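Local coordinates for protein cyclic pyranopterin monophosphate synthase 2 (PDB 4FDF) that probably catalyses the conversion of (8S)-3',8-cyclo-7,8-dihydroguanosine 5'-triphosphate to cyclic pyranopterin monophosphate, a step of molybdenum cofactor biosynthesis, at residues T38-G43 with R152-E157; L45-Q50 with P144-D149; L60-A65 with Y136-A141; T68-G73 with V97-G102; Q89-G94 with S114-G119. All blocks are in the same frame, centred on the assembly; numbering follows the deposited sequence.

Overall arrangement
Contacts 1 and 2 join the same neighbouring strands, 35-46 and 147-156; the centres of the two contacts are about 22 Å apart. Contact 1 is mostly backbone ladder around a bulge, whereas contact 2, at the end of the ladder, adds a salt bridge. Contact 3 is the most buried and touches contact 2 through Tyr136 and Ile139; there, where helix 121-139 meets the loop before helix 65-83, lysines and an aspartate replace strand pairing. Contact 4 lies nearest the chain's centre and seats helix 65-83 on the edge strand 92-101, one arginine spanning core and surface. Contact 5 uses that strand's other end, partly buried beside the predicted substrate site, with side chains bonding to backbone.

Contact 1 of 5, residues T38-G43 with R152-E157; sequences TAVAAG and RVLHKE
A classic beta bulge breaks the register of this antiparallel pair: Leu154 and His155 both face Val40, whose carbonyl O accepts two backbone bonds, a short one from Leu154 N (2.7 Å) and a longer, more bent one from His155 N (3.2 Å). On either side the ladder is regular. Val40 N gives a nearly straight bond to His155 O, and Ala42 and Arg152 exchange a pair of N-H to O bonds. The small Ala41 lets Ala124 and Leu125 of helix 121-139 come close, and Ala39, on the same face, meets Val120 just before the helix. On the other face Leu154 CD2 touches Ala42 CB at 3.6 Å, while its CD1 lies over one face of the Arg152 guanidinium, toward its rim. Arg152, with CG in the crowded position between N and carbonyl carbon (chi1 74°) and a bend at chi2, brings NH1 to 3.5 Å from Ala42 CB; the same NH1 forms a salt bridge with Asp150. Three residues along, His155 NE2 donates in its ring plane to the anti lone pair of Glu157 OE2 (2.9 Å). That carboxylate would probably favour a protonated imidazole, although Glu157 is poorly ordered and the pairing may be mobile.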
# COMPACT_ATOMS: atom_id res chain seq x y z
N THR B 38 14.65 18.17 -10.76
CA THR B 38 14.43 18.57 -9.38
C THR B 38 13.21 19.49 -9.25
O THR B 38 12.98 20.39 -10.08
CB THR B 38 15.70 19.16 -8.71
OG1 THR B 38 15.34 19.82 -7.49
CG2 THR B 38 16.40 20.13 -9.62
N ALA B 39 12.42 19.24 -8.21
CA ALA B 39 11.28 20.10 -7.91
C ALA B 39 11.28 20.48 -6.44
O ALA B 39 11.65 19.69 -5.58
CB ALA B 39 9.98 19.43 -8.29
N VAL B 40 10.85 21.71 -6.18
CA VAL B 40 10.73 22.23 -4.83
C VAL B 40 9.32 22.78 -4.61
O VAL B 40 8.80 23.58 -5.41
CB VAL B 40 11.79 23.35 -4.54
CG1 VAL B 40 11.74 23.80 -3.07
CG2 VAL B 40 13.19 22.88 -4.90
N ALA B 41 8.71 22.36 -3.51
CA ALA B 41 7.39 22.83 -3.13
C ALA B 41 7.45 23.34 -1.69
O ALA B 41 8.32 22.92 -0.93
CB ALA B 41 6.37 21.71 -3.26
N ALA B 42 6.52 24.22 -1.32
CA ALA B 42 6.42 24.71 0.06
C ALA B 42 4.98 24.74 0.55
O ALA B 42 4.02 24.55 -0.23
CB ALA B 42 7.06 26.10 0.18
N GLY B 43 4.83 25.00 1.85
CA GLY B 43 3.52 25.06 2.51
C GLY B 43 3.74 25.57 3.91
O GLY B 43 4.88 25.65 4.38
N ARG B 152 2.27 25.10 -2.51
CA ARG B 152 2.54 25.55 -3.86
C ARG B 152 3.90 25.09 -4.37
O ARG B 152 4.80 24.75 -3.59
CB ARG B 152 2.45 27.09 -3.93
CG ARG B 152 3.64 27.79 -3.29
CD ARG B 152 3.23 28.95 -2.39
NE ARG B 152 4.41 29.63 -1.86
CZ ARG B 152 4.98 29.39 -0.68
NH1 ARG B 152 4.48 28.49 0.17
NH2 ARG B 152 6.06 30.07 -0.34
N VAL B 153 4.03 25.06 -5.69
CA VAL B 153 5.31 24.76 -6.33
C VAL B 153 6.19 26.01 -6.34
O VAL B 153 5.76 27.09 -6.73
CB VAL B 153 5.13 24.23 -7.77
CG1 VAL B 153 6.49 24.06 -8.47
CG2 VAL B 153 4.34 22.91 -7.75
N LEU B 154 7.43 25.84 -5.88
CA LEU B 154 8.39 26.93 -5.83
C LEU B 154 9.34 26.96 -7.02
O LEU B 154 9.78 28.03 -7.45
CB LEU B 154 9.22 26.83 -4.55
CG LEU B 154 8.90 27.73 -3.36
CD1 LEU B 154 7.40 27.91 -3.13
CD2 LEU B 154 9.60 27.22 -2.12
N HIS B 155 9.64 25.78 -7.56
CA HIS B 155 10.74 25.62 -8.49
C HIS B 155 10.71 24.26 -9.14
O HIS B 155 10.43 23.26 -8.46
CB HIS B 155 12.05 25.82 -7.73
CG HIS B 155 13.28 25.78 -8.59
ND1 HIS B 155 13.80 26.88 -9.17
CD2 HIS B 155 14.11 24.71 -8.96
CE1 HIS B 155 14.90 26.54 -9.88
NE2 HIS B 155 15.08 25.21 -9.75
N LYS B 156 10.98 24.23 -10.44
CA LYS B 156 11.13 23.00 -11.22
C LYS B 156 12.30 23.16 -12.18
O LYS B 156 12.42 24.18 -12.86
CB LYS B 156 9.89 22.68 -12.04
CG LYS B 156 8.59 22.48 -11.27
CD LYS B 156 7.42 22.26 -12.22
CE LYS B 156 6.99 23.57 -12.89
NZ LYS B 156 5.96 23.36 -13.96
N GLU B 157 13.15 22.14 -12.25
CA GLU B 157 14.39 22.20 -13.02
C GLU B 157 14.72 20.84 -13.64
O GLU B 157 15.40 20.76 -14.67
CB GLU B 157 15.52 22.66 -12.10
CG GLU B 157 16.76 23.19 -12.79
CD GLU B 157 17.86 23.53 -11.80
OE1 GLU B 157 19.05 23.42 -12.18
OE2 GLU B 157 17.56 23.89 -10.64

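Contact 2 of 5, residues L45-Q50 with P144-D149; sequences LRTSAQ and PGALID
The buried, tightly packed half of this contact lies where Leu45 and Ile148, a non-hydrogen-bonded antiparallel pair, turn their side chains to helix 121-139. Leu45 has CG anti to its backbone N (chi1 -176°), which brings Leu45 CD1 obliquely across Ile148 to 3.7 Å from Ile148 CG1. These branched apolar chains suit a buried face, and Leu135 and Ala132 of the helix cover them. Beside them Ala146 is small enough to let its CB approach Arg46 O at 3.4 Å. The loose part is the turn at Thr47, which adds little contact; its OG1 hydrogen-bonds to Asp143 OD2. The hydrogen-bonded pair is uneven: Arg46 N meets Leu147 O almost along the C=O axis at 2.8 Å, while the return bond from Leu147 N to Arg46 O is longer, 3.3 Å.

The other face is close-packed too, but partly exposed. Leu147, its CG held between N and carbonyl carbon (chi1 66°), sets CD1 against Arg46 CB at 3.5 Å, so the aliphatic base of the arginine serves as an apolar neighbour. The Arg46 side chain then bends at chi2 and grips Asp149 side-on. Arg46 NE reaches the anti lone pair of Asp149 OD2 at 2.8 Å, and Arg46 NH2 reaches the same OD2 at 3.2 Å from above the carboxylate plane, the two planes standing 81° apart.

Asp149 OD1 accepts a bond from Asp150 N of the second subunit and lies close to that subunit's own Asp149 OD1. The arginine therefore probably offsets the repulsion between like charges at this interface and helps keep Asp149 ionised.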
# COMPACT_ATOMS: atom_id res chain seq x y z
N LEU B 45 2.08 25.75 8.08
CA LEU B 45 1.12 25.48 9.13
C LEU B 45 0.96 26.73 10.01
O LEU B 45 1.92 27.17 10.62
CB LEU B 45 1.57 24.29 9.97
CG LEU B 45 0.59 23.84 11.05
CD1 LEU B 45 -0.54 23.06 10.46
CD2 LEU B 45 1.29 23.03 12.13
N ARG B 46 -0.25 27.29 10.03
CA ARG B 46 -0.52 28.48 10.86
C ARG B 46 -0.97 28.06 12.26
O ARG B 46 -2.09 27.59 12.45
CB ARG B 46 -1.57 29.38 10.21
CG ARG B 46 -1.42 29.58 8.71
CD ARG B 46 -0.71 30.87 8.37
NE ARG B 46 -0.83 31.18 6.95
CZ ARG B 46 -0.03 32.02 6.29
NH1 ARG B 46 0.97 32.63 6.92
NH2 ARG B 46 -0.21 32.23 4.99
N THR B 47 -0.10 28.22 13.25
CA THR B 47 -0.41 27.74 14.60
C THR B 47 -0.25 28.82 15.70
O THR B 47 -0.40 30.01 15.42
CB THR B 47 0.32 26.40 14.90
OG1 THR B 47 -0.18 25.85 16.13
CG2 THR B 47 1.83 26.58 14.97
N SER B 48 0.03 28.42 16.94
CA SER B 48 0.08 29.36 18.07
C SER B 48 1.49 29.47 18.63
O SER B 48 2.33 28.58 18.42
CB SER B 48 -0.87 28.90 19.17
OG SER B 48 -0.42 27.68 19.73
N ALA B 49 1.75 30.56 19.36
CA ALA B 49 3.04 30.79 20.00
C ALA B 49 3.32 29.69 21.01
O ALA B 49 4.46 29.25 21.15
CB ALA B 49 3.07 32.16 20.69
N GLN B 50 2.26 29.26 21.69
CA GLN B 50 2.34 28.12 22.57
C GLN B 50 2.85 26.86 21.87
O GLN B 50 3.70 26.14 22.41
CB GLN B 50 0.99 27.83 23.20
CG GLN B 50 1.10 27.02 24.48
CD GLN B 50 -0.21 26.48 24.95
OE1 GLN B 50 -1.28 26.82 24.43
NE2 GLN B 50 -0.15 25.61 25.94
N PRO B 144 -6.21 23.01 18.04
CA PRO B 144 -7.05 22.38 17.01
C PRO B 144 -7.50 23.36 15.92
O PRO B 144 -7.95 22.93 14.85
CB PRO B 144 -8.27 21.86 17.79
CG PRO B 144 -8.33 22.71 19.03
CD PRO B 144 -6.89 23.06 19.35
N GLY B 145 -7.37 24.66 16.18
CA GLY B 145 -7.72 25.70 15.21
C GLY B 145 -6.64 25.98 14.17
O GLY B 145 -6.84 26.80 13.27
N ALA B 146 -5.50 25.30 14.28
CA ALA B 146 -4.42 25.47 13.30
C ALA B 146 -4.91 25.14 11.90
O ALA B 146 -5.84 24.35 11.72
CB ALA B 146 -3.21 24.59 13.67
N LEU B 147 -4.31 25.78 10.90
CA LEU B 147 -4.68 25.50 9.53
C LEU B 147 -3.48 25.38 8.62
O LEU B 147 -2.39 25.85 8.94
CB LEU B 147 -5.72 26.51 9.01
CG LEU B 147 -5.46 28.00 8.78
CD1 LEU B 147 -4.96 28.69 10.05
CD2 LEU B 147 -4.54 28.26 7.59
N ILE B 148 -3.70 24.74 7.48
CA ILE B 148 -2.66 24.44 6.51
C ILE B 148 -2.86 25.33 5.29
O ILE B 148 -3.93 25.33 4.67
CB ILE B 148 -2.67 22.93 6.13
CG1 ILE B 148 -2.29 22.06 7.34
CG2 ILE B 148 -1.72 22.66 4.96
CD1 ILE B 148 -2.67 20.57 7.19
N ASP B 149 -1.82 26.08 4.95
CA ASP B 149 -1.92 27.18 4.02
C ASP B 149 -0.82 27.15 2.96
O ASP B 149 0.26 26.60 3.19
CB ASP B 149 -1.81 28.50 4.81
CG ASP B 149 -2.98 29.43 4.59
OD1 ASP B 149 -3.94 29.06 3.88
OD2 ASP B 149 -2.95 30.54 5.17

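Contact 3 of 5, residues L60-A65 with Y136-A141; sequences LPKGDA and YDMIKA
Lys62 and Met138 cross at about a right angle, and their bent chains shape the centre of this contact. The lysine departs from a fully extended form, bent at chi2 and chi3, so that its methylenes run past the methionine methyl, and Lys62 CE lies 3.6 Å from Met138 CE. Its ammonium then arrives at the last turn of the helix. There Lys62 NZ donates to Asp137 O at 3.0 Å, from above the carbonyl plane, and makes weak bonds to both carboxylate oxygens, Asp137 OD1 and OD2, each at 3.1 Å. Asp137, its CG anti to the backbone N, turns the carboxylate to meet it. Lys140 completes the salt-bridge network: bent at chi4, it places NZ 2.8 Å from Asp137 OD1. Lys62 NZ and Lys140 NZ are only 3.3 Å apart, a repulsion that the shared Asp137 probably offsets.

Met138 is flexible enough to fold at chi2 and chi3 (-75° and 77°), which curls CE back toward Lys62 while Met138 CB lies 3.6 Å from Ala65 CB. Ala65 suits this spot because a methyl lets the backbones approach. Leu60 CD1 lies beside Ile139 CG2 at 4.1 Å, both chains pointing the same way.

Asp64, the N-cap of helix 65-83, bonds through OD1 to Ala67 N. The loop thus joins the end of helix 121-139 to the start of helix 65-83, with Leu60 also on Leu54 and Ile55 of helix 49-57, and Leu86 of the second subunit packing on Met138.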
# COMPACT_ATOMS: atom_id res chain seq x y z
N LEU B 60 5.74 18.77 23.42
CA LEU B 60 4.47 18.30 22.84
C LEU B 60 4.09 16.94 23.41
O LEU B 60 4.95 16.06 23.55
CB LEU B 60 4.56 18.19 21.32
CG LEU B 60 4.58 19.47 20.52
CD1 LEU B 60 4.84 19.14 19.05
CD2 LEU B 60 3.27 20.23 20.69
N PRO B 61 2.80 16.75 23.74
CA PRO B 61 2.36 15.47 24.30
C PRO B 61 2.72 14.28 23.41
O PRO B 61 3.17 13.24 23.91
CB PRO B 61 0.84 15.64 24.39
CG PRO B 61 0.64 17.11 24.54
CD PRO B 61 1.69 17.72 23.66
N LYS B 62 2.57 14.43 22.10
CA LYS B 62 2.69 13.29 21.20
C LYS B 62 4.15 12.99 20.80
O LYS B 62 4.44 11.92 20.28
CB LYS B 62 1.79 13.49 19.99
CG LYS B 62 0.81 12.36 19.76
CD LYS B 62 -0.46 12.90 19.12
CE LYS B 62 -1.02 11.93 18.10
NZ LYS B 62 -2.20 12.54 17.43
N GLY B 63 5.04 13.94 21.05
CA GLY B 63 6.47 13.74 20.82
C GLY B 63 7.07 14.74 19.85
O GLY B 63 6.57 15.86 19.71
N ASP B 64 8.15 14.33 19.18
CA ASP B 64 8.89 15.18 18.25
C ASP B 64 8.11 15.36 16.94
O ASP B 64 8.20 14.52 16.04
CB ASP B 64 10.28 14.59 17.99
CG ASP B 64 11.20 15.54 17.21
OD1 ASP B 64 10.72 16.49 16.55
OD2 ASP B 64 12.43 15.32 17.24
N ALA B 65 7.34 16.45 16.86
CA ALA B 65 6.56 16.77 15.67
C ALA B 65 7.41 16.86 14.39
O ALA B 65 7.02 16.30 13.37
CB ALA B 65 5.80 18.07 15.85
N TYR B 136 0.04 18.80 11.99
CA TYR B 136 -1.25 19.05 12.59
C TYR B 136 -1.67 17.91 13.53
O TYR B 136 -2.22 18.17 14.60
CB TYR B 136 -2.32 19.29 11.52
CG TYR B 136 -3.68 19.58 12.13
CD1 TYR B 136 -4.66 18.59 12.20
CD2 TYR B 136 -3.96 20.83 12.67
CE1 TYR B 136 -5.90 18.85 12.77
CE2 TYR B 136 -5.20 21.09 13.26
CZ TYR B 136 -6.17 20.10 13.30
OH TYR B 136 -7.39 20.35 13.89
N ASP B 137 -1.42 16.66 13.14
CA ASP B 137 -1.72 15.55 14.03
C ASP B 137 -0.96 15.67 15.36
O ASP B 137 -1.48 15.28 16.40
CB ASP B 137 -1.41 14.21 13.37
CG ASP B 137 -1.87 13.03 14.22
OD1 ASP B 137 -3.08 12.94 14.51
OD2 ASP B 137 -1.01 12.22 14.64
N MET B 138 0.25 16.20 15.32
CA MET B 138 1.09 16.29 16.50
C MET B 138 0.67 17.45 17.40
O MET B 138 0.96 17.44 18.60
CB MET B 138 2.57 16.44 16.11
CG MET B 138 3.13 15.34 15.22
SD MET B 138 3.45 13.76 16.03
CE MET B 138 1.81 13.13 16.15
N ILE B 139 0.01 18.46 16.83
CA ILE B 139 -0.27 19.69 17.57
C ILE B 139 -1.75 19.95 17.84
O ILE B 139 -2.09 20.86 18.59
CB ILE B 139 0.42 20.95 16.92
CG1 ILE B 139 -0.29 21.40 15.64
CG2 ILE B 139 1.91 20.71 16.67
CD1 ILE B 139 -1.21 22.57 15.84
N LYS B 140 -2.63 19.16 17.23
CA LYS B 140 -4.08 19.46 17.27
C LYS B 140 -4.70 19.46 18.68
O LYS B 140 -5.77 20.02 18.87
CB LYS B 140 -4.87 18.55 16.32
CG LYS B 140 -4.85 17.05 16.66
CD LYS B 140 -5.71 16.28 15.67
CE LYS B 140 -6.07 14.92 16.20
NZ LYS B 140 -4.91 14.02 16.27
N ALA B 141 -4.02 18.84 19.64
CA ALA B 141 -4.50 18.80 21.02
C ALA B 141 -4.22 20.11 21.78
O ALA B 141 -4.94 20.45 22.73
CB ALA B 141 -3.91 17.60 21.76

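Contact 4 of 5, residues T68-G73 with V97-G102; sequences TARVAG and VDFTVG
Phe99 CE2 lies over the centre of one face of the Arg70 guanidinium, 3.9 Å above its plane, with the ring and guanidinium planes 72° apart. The phenyl rim, not its face, therefore meets the cation. At the edge of the guanidinium, near its plane, are Val97 O and a water; at the edge of the phenyl ring, in plane, is Arg70 N, 3.7 Å from Phe99 CZ.

Arg70 leaves the helix with CG anti to its backbone N, then bends at chi2 and chi3 (146° and 35°), so that the chain slides past Val97 in the opposite direction. Arg70 NH1 gives a hydrogen bond to Val97 O of 2.9 Å, in the carbonyl plane. The same NH1 of Arg70 donates to the water O at 2.8 Å, and that water accepts from Phe99 N, bridging Arg70 to the strand backbone at Phe99. Asp98 OD1, 4.2 Å from Arg70 NH1, is beyond a salt bridge but would add a mild attraction.

Toward the core the partners are small. Ala69 CB touches Phe99 CZ at 4.0 Å, and Gly73 lets Val97 CG2 come against its backbone, where a side chain would be tight. Phe99 and Val97 also pack on Ile108 of strand 105-116. A long arginine suits the border, its methylenes apolar and its tip polar. Helix 65-83, lying over one face of an antiparallel sheet with strand 92-101 beneath it, is the alpha/beta layering of the ferredoxin-like fold.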
# COMPACT_ATOMS: atom_id res chain seq x y z
N THR B 68 8.89 13.47 13.17
CA THR B 68 7.80 12.61 12.74
C THR B 68 7.26 13.06 11.38
O THR B 68 7.04 12.23 10.49
CB THR B 68 6.68 12.52 13.82
OG1 THR B 68 7.23 11.98 15.03
CG2 THR B 68 5.52 11.61 13.37
N ALA B 69 7.10 14.36 11.20
CA ALA B 69 6.53 14.90 9.97
C ALA B 69 7.50 14.82 8.80
O ALA B 69 7.08 14.59 7.67
CB ALA B 69 6.05 16.33 10.19
N ARG B 70 8.79 14.99 9.08
CA ARG B 70 9.80 14.80 8.05
C ARG B 70 9.73 13.39 7.47
O ARG B 70 9.70 13.23 6.25
CB ARG B 70 11.21 15.11 8.59
CG ARG B 70 12.35 14.79 7.64
CD ARG B 70 13.52 15.78 7.79
NE ARG B 70 13.71 16.23 9.16
CZ ARG B 70 14.03 17.47 9.52
NH1 ARG B 70 14.21 18.41 8.60
NH2 ARG B 70 14.16 17.76 10.80
N VAL B 71 9.68 12.39 8.36
CA VAL B 71 9.60 10.99 7.94
C VAL B 71 8.31 10.70 7.19
O VAL B 71 8.32 9.99 6.18
CB VAL B 71 9.77 9.98 9.14
CG1 VAL B 71 9.62 8.54 8.66
CG2 VAL B 71 11.13 10.14 9.81
N ALA B 72 7.20 11.26 7.66
CA ALA B 72 5.91 11.08 6.97
C ALA B 72 5.90 11.71 5.56
O ALA B 72 5.36 11.12 4.60
CB ALA B 72 4.76 11.64 7.82
N GLY B 73 6.53 12.89 5.45
CA GLY B 73 6.65 13.60 4.16
C GLY B 73 7.53 12.85 3.16
O GLY B 73 7.23 12.80 1.96
N VAL B 97 12.98 17.11 3.32
CA VAL B 97 11.93 17.92 3.93
C VAL B 97 12.59 18.82 4.98
O VAL B 97 13.21 18.32 5.93
CB VAL B 97 10.80 17.06 4.57
CG1 VAL B 97 9.75 17.95 5.25
CG2 VAL B 97 10.13 16.16 3.53
N ASP B 98 12.46 20.13 4.79
CA ASP B 98 13.00 21.10 5.73
C ASP B 98 11.90 21.93 6.39
O ASP B 98 10.84 22.17 5.79
CB ASP B 98 14.02 22.02 5.04
CG ASP B 98 15.22 21.25 4.47
OD1 ASP B 98 15.74 20.33 5.15
OD2 ASP B 98 15.64 21.58 3.34
N PHE B 99 12.17 22.36 7.62
CA PHE B 99 11.28 23.23 8.38
C PHE B 99 11.98 24.53 8.75
O PHE B 99 13.18 24.54 9.07
CB PHE B 99 10.81 22.54 9.65
CG PHE B 99 10.18 21.20 9.42
CD1 PHE B 99 8.84 21.11 9.03
CD2 PHE B 99 10.92 20.03 9.58
CE1 PHE B 99 8.25 19.86 8.80
CE2 PHE B 99 10.34 18.78 9.35
CZ PHE B 99 9.01 18.69 8.96
N THR B 100 11.24 25.64 8.66
CA THR B 100 11.65 26.90 9.26
C THR B 100 10.55 27.27 10.25
O THR B 100 9.41 27.52 9.85
CB THR B 100 11.79 28.03 8.22
OG1 THR B 100 12.69 27.64 7.19
CG2 THR B 100 12.29 29.32 8.89
N VAL B 101 10.88 27.25 11.54
CA VAL B 101 9.92 27.62 12.59
C VAL B 101 9.98 29.12 12.90
O VAL B 101 11.03 29.66 13.29
CB VAL B 101 10.08 26.76 13.90
CG1 VAL B 101 10.16 25.27 13.59
CG2 VAL B 101 11.28 27.21 14.73
N GLY B 102 8.86 29.80 12.70
CA GLY B 102 8.78 31.23 12.97
C GLY B 102 8.12 31.48 14.31
O GLY B 102 8.11 30.61 15.19
O HOH W 1 14.54 21.19 8.86

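Contact 5 of 5, residues Q89-G94 with S114-G119; sequences QLALTG and STDRTG
This contact closes the open end of the beta hairpin made by strands 92-101 and 105-116, beside the predicted substrate-binding residues His88 and Glu123. Side chains of the second strand reach across to the backbone of the segment leading into the first. Asp116 OD2 takes Ala91 N on its anti lone pair at 3.2 Å in a practically straight bond (179°). Asp116 OD1 accepts from Arg117 N at 2.7 Å, also on the anti lone pair. The carboxylate is thus fixed from both ends, and aspartate suits a place where two backbone N-H groups need acceptors.

Ser114, with OG anti to its backbone N (chi1 177°), donates to Ala91 O. The bond from Ser114 OG to Ala91 O is short, 2.5 Å, and comes from above the carbonyl plane; a small hydroxyl fits this buried spot. Ala91 is consequently held at both its N-H and its carbonyl.

Leu90 supplies the apolar part. Its CG is anti to the carbonyl carbon, and the two methyls divide the work: Leu90 CD2 meets Thr118 CG2 at 3.6 Å and Asp116 CG at 3.7 Å, while Leu90 CD1 rests on Gly119 O at 3.6 Å. Leu90 and Thr118 cross at about a right angle, and Val120 and Glu123 also adjoin the leucine.

Thr93 OG1 lies 3.3 Å from Ser114 CA and bonds weakly to Arg113 O and to Thr30 OG1 of the fourth subunit. Thr93 and Gly94 both face Arg113, a classic beta bulge. The arrangement is that of a bulged hairpin end, and it borders the predicted substrate site of a MoaC hexamer.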
# COMPACT_ATOMS: atom_id res chain seq x y z
N GLN B 89 4.28 6.38 -11.96
CA GLN B 89 5.26 5.84 -11.01
C GLN B 89 6.66 6.32 -11.40
O GLN B 89 7.16 5.98 -12.47
CB GLN B 89 5.22 4.31 -11.02
CG GLN B 89 3.88 3.68 -10.59
CD GLN B 89 3.58 2.37 -11.32
OE1 GLN B 89 3.44 2.34 -12.54
NE2 GLN B 89 3.47 1.28 -10.56
N LEU B 90 7.28 7.13 -10.54
CA LEU B 90 8.57 7.74 -10.84
C LEU B 90 9.67 7.29 -9.88
O LEU B 90 9.43 7.11 -8.68
CB LEU B 90 8.46 9.28 -10.85
CG LEU B 90 7.52 9.91 -11.90
CD1 LEU B 90 7.41 11.42 -11.74
CD2 LEU B 90 7.95 9.55 -13.33
N ALA B 91 10.88 7.10 -10.41
CA ALA B 91 12.01 6.68 -9.60
C ALA B 91 12.63 7.90 -8.95
O ALA B 91 13.23 8.73 -9.62
CB ALA B 91 13.04 5.93 -10.45
N LEU B 92 12.45 8.02 -7.64
CA LEU B 92 12.97 9.17 -6.92
C LEU B 92 14.39 8.86 -6.47
O LEU B 92 14.63 7.82 -5.86
CB LEU B 92 12.06 9.56 -5.74
CG LEU B 92 10.56 9.71 -6.03
CD1 LEU B 92 9.81 10.18 -4.78
CD2 LEU B 92 10.28 10.65 -7.20
N THR B 93 15.31 9.76 -6.79
CA THR B 93 16.71 9.62 -6.38
C THR B 93 17.06 10.36 -5.10
O THR B 93 18.14 10.15 -4.54
CB THR B 93 17.70 9.99 -7.52
OG1 THR B 93 17.23 11.14 -8.24
CG2 THR B 93 17.86 8.81 -8.50
N GLY B 94 16.16 11.22 -4.63
CA GLY B 94 16.38 11.93 -3.37
C GLY B 94 15.19 12.78 -2.94
O GLY B 94 14.48 13.32 -3.79
N SER B 114 14.90 13.36 -9.21
CA SER B 114 14.61 12.16 -10.00
C SER B 114 15.24 12.19 -11.39
O SER B 114 15.33 13.25 -12.03
CB SER B 114 13.11 11.96 -10.14
OG SER B 114 12.83 10.84 -10.96
N THR B 115 15.65 11.02 -11.86
CA THR B 115 16.06 10.84 -13.24
C THR B 115 14.95 10.08 -13.94
O THR B 115 14.89 8.85 -13.85
CB THR B 115 17.37 10.03 -13.32
OG1 THR B 115 18.34 10.61 -12.46
CG2 THR B 115 17.90 10.00 -14.77
N ASP B 116 14.06 10.81 -14.61
CA ASP B 116 12.90 10.19 -15.27
C ASP B 116 12.28 11.02 -16.40
O ASP B 116 12.84 12.04 -16.83
CB ASP B 116 11.83 9.80 -14.24
CG ASP B 116 11.23 8.42 -14.51
OD1 ASP B 116 10.72 8.19 -15.63
OD2 ASP B 116 11.26 7.56 -13.60
N ARG B 117 11.10 10.58 -16.85
CA ARG B 117 10.45 11.03 -18.08
C ARG B 117 9.48 12.21 -17.91
O ARG B 117 9.00 12.77 -18.90
CB ARG B 117 9.72 9.85 -18.74
CG ARG B 117 10.64 8.82 -19.37
CD ARG B 117 9.89 7.59 -19.86
NE ARG B 117 10.41 7.14 -21.15
CZ ARG B 117 11.44 6.30 -21.32
NH1 ARG B 117 12.07 5.78 -20.28
NH2 ARG B 117 11.82 5.99 -22.55
N THR B 118 9.17 12.55 -16.66
CA THR B 118 8.28 13.68 -16.37
C THR B 118 8.69 14.37 -15.06
O THR B 118 9.46 13.80 -14.28
CB THR B 118 6.76 13.27 -16.37
OG1 THR B 118 5.98 14.27 -15.71
CG2 THR B 118 6.52 11.95 -15.67
N GLY B 119 8.19 15.59 -14.85
CA GLY B 119 8.53 16.39 -13.67
C GLY B 119 8.08 15.75 -12.36
O GLY B 119 7.17 14.91 -12.36